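Local structure of allophycocyanin beta-18 subunit apoprotein (Chroococcidiopsis thermalis PCC 7203, 6HRK) at residues R99-M104 against E125-I130. The protein binds biliverdin IX alpha as a far-red fluorescent biliprotein derived from a cyanobacterial allophycocyanin subunit, whose parent probably harvests far-red light in phycobilisomes. The protein carries 18 engineered substitutions. Numbering follows the deposited sequence.
Sequences RSIQLM and EPFDYI. Engineered in segment 125-130: Ile130 (natural residue Val).
Ile101 and Phe127 touch where the two helices run antiparallel, the axes of 99-104 and 125-130 lying 9.1 Å apart. Phe127 turns its CD2 edge to the backbone of the other helix: CD2 lies 3.3 Å from Ile101 O, with that oxygen near the ring plane. The next rim atom, CE2, reaches the backbone of Met104, and the CB of that methionine adds a looser apolar touch. Ile101 splits its branches between two partners. CG2, anti to the backbone N, rests against the backbone and CB of Phe127, while CD1 meets CG2 of Ile130 at 3.7 Å. The Ile101 and Ile130 side chains cross at about a right angle; Ile130 is an engineered residue.

On one flank of this apolar contact, Gln102 and Asp128 reach across although their CB atoms point away from the opposite helix. A bend at chi2 (-78°) brings CD of Gln102, and with it the amide, toward Asp128, and NE2 donates to Asp128 OD1 at 2.9 Å. The N-H angle of 139° makes the bond clearly bent; it arrives on the anti side of the carboxylate, somewhat out of its plane, and that plane stands 63° from the plane of the amide. Lys105 NZ forms a salt bridge with Asp128 OD1 and a hydrogen bond with Gln102 OE1, consistent with holding the two side chains beside each other.

Within this globin-like phycobilisome fold, the contact pairs helix 94-115 with helix 125-134, its centre about 5 Å from the centre of the chain. Ser100 touches the biliverdin; helix 18-32 packs against Ser100 and Met104, while on helix 46-69 Phe127 packs against Leu60 and Cys63, and Ile130 against Phe59.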
# COMPACT_ATOMS: atom_id res chain seq x y z
N ARG A 99 4.19 -5.11 -4.71
CA ARG A 99 3.41 -6.23 -4.15
C ARG A 99 2.74 -5.85 -2.84
O ARG A 99 1.55 -6.10 -2.67
CB ARG A 99 4.30 -7.47 -3.94
CG ARG A 99 3.65 -8.63 -3.17
CD ARG A 99 3.20 -9.78 -4.05
NE ARG A 99 1.91 -9.56 -4.73
CZ ARG A 99 0.81 -10.32 -4.61
NH1 ARG A 99 0.77 -11.40 -3.82
NH2 ARG A 99 -0.28 -9.99 -5.30
N SER A 100 3.50 -5.25 -1.93
CA SER A 100 2.98 -4.87 -0.60
C SER A 100 1.74 -3.98 -0.70
O SER A 100 0.78 -4.16 0.06
CB SER A 100 4.06 -4.18 0.24
OG SER A 100 4.54 -3.01 -0.39
N ILE A 101 1.75 -3.05 -1.66
CA ILE A 101 0.61 -2.18 -1.95
C ILE A 101 -0.55 -3.01 -2.53
O ILE A 101 -1.68 -2.90 -2.08
CB ILE A 101 1.00 -1.02 -2.90
CG1 ILE A 101 1.97 -0.07 -2.18
CG2 ILE A 101 -0.22 -0.24 -3.38
CD1 ILE A 101 2.83 0.76 -3.12
N GLN A 102 -0.24 -3.86 -3.51
CA GLN A 102 -1.25 -4.71 -4.14
C GLN A 102 -1.82 -5.77 -3.18
O GLN A 102 -2.96 -6.19 -3.33
CB GLN A 102 -0.69 -5.40 -5.40
CG GLN A 102 -0.27 -4.45 -6.53
CD GLN A 102 -1.44 -3.92 -7.34
OE1 GLN A 102 -2.55 -3.74 -6.82
NE2 GLN A 102 -1.20 -3.64 -8.61
N LEU A 103 -1.02 -6.19 -2.20
CA LEU A 103 -1.49 -7.06 -1.11
C LEU A 103 -2.47 -6.30 -0.22
O LEU A 103 -3.54 -6.81 0.09
CB LEU A 103 -0.32 -7.58 -0.26
CG LEU A 103 0.53 -8.69 -0.87
CD1 LEU A 103 1.84 -8.83 -0.11
CD2 LEU A 103 -0.22 -10.02 -0.88
N MET A 104 -2.08 -5.09 0.18
CA MET A 104 -2.94 -4.20 0.98
C MET A 104 -4.26 -3.87 0.27
O MET A 104 -5.28 -3.71 0.93
CB MET A 104 -2.21 -2.91 1.37
CG MET A 104 -1.24 -3.08 2.53
SD MET A 104 -0.53 -1.53 3.16
CE MET A 104 0.32 -0.92 1.70
N GLU A 125 -8.03 1.86 -7.81
CA GLU A 125 -7.33 2.95 -8.51
C GLU A 125 -5.99 3.44 -7.89
O GLU A 125 -4.95 3.35 -8.55
CB GLU A 125 -8.30 4.12 -8.76
CG GLU A 125 -7.65 5.46 -9.08
CD GLU A 125 -8.63 6.51 -9.52
OE1 GLU A 125 -9.85 6.37 -9.30
OE2 GLU A 125 -8.15 7.51 -10.09
N PRO A 126 -6.01 3.98 -6.65
CA PRO A 126 -4.76 4.51 -6.08
C PRO A 126 -3.74 3.45 -5.64
O PRO A 126 -2.57 3.79 -5.45
CB PRO A 126 -5.25 5.30 -4.87
CG PRO A 126 -6.49 4.59 -4.45
CD PRO A 126 -7.15 4.18 -5.73
N PHE A 127 -4.17 2.20 -5.48
CA PHE A 127 -3.26 1.08 -5.22
C PHE A 127 -2.52 0.72 -6.51
O PHE A 127 -1.30 0.59 -6.51
CB PHE A 127 -4.01 -0.15 -4.69
CG PHE A 127 -4.58 0.03 -3.31
CD1 PHE A 127 -5.84 0.59 -3.13
CD2 PHE A 127 -3.88 -0.39 -2.19
CE1 PHE A 127 -6.38 0.75 -1.86
CE2 PHE A 127 -4.40 -0.24 -0.92
CZ PHE A 127 -5.66 0.33 -0.75
N ASP A 128 -3.28 0.56 -7.59
CA ASP A 128 -2.72 0.31 -8.93
C ASP A 128 -1.93 1.49 -9.50
O ASP A 128 -1.01 1.29 -10.29
CB ASP A 128 -3.82 -0.09 -9.92
CG ASP A 128 -4.45 -1.44 -9.62
OD1 ASP A 128 -3.79 -2.31 -9.01
OD2 ASP A 128 -5.62 -1.65 -10.02
N TYR A 129 -2.30 2.72 -9.12
CA TYR A 129 -1.61 3.92 -9.60
C TYR A 129 -0.24 4.07 -8.94
O TYR A 129 0.77 4.22 -9.62
CB TYR A 129 -2.45 5.17 -9.36
CG TYR A 129 -1.77 6.45 -9.81
CD1 TYR A 129 -1.52 6.69 -11.16
CD2 TYR A 129 -1.35 7.40 -8.88
CE1 TYR A 129 -0.89 7.85 -11.58
CE2 TYR A 129 -0.72 8.57 -9.29
CZ TYR A 129 -0.49 8.79 -10.64
OH TYR A 129 0.13 9.95 -11.04
N ILE A 130 -0.22 4.02 -7.61
CA ILE A 130 1.02 4.11 -6.83
C ILE A 130 1.95 2.93 -7.17
O ILE A 130 3.16 3.12 -7.31
CB ILE A 130 0.75 4.19 -5.30
CG1 ILE A 130 0.06 5.52 -4.96
CG2 ILE A 130 2.05 4.08 -4.50
CD1 ILE A 130 -0.54 5.58 -3.57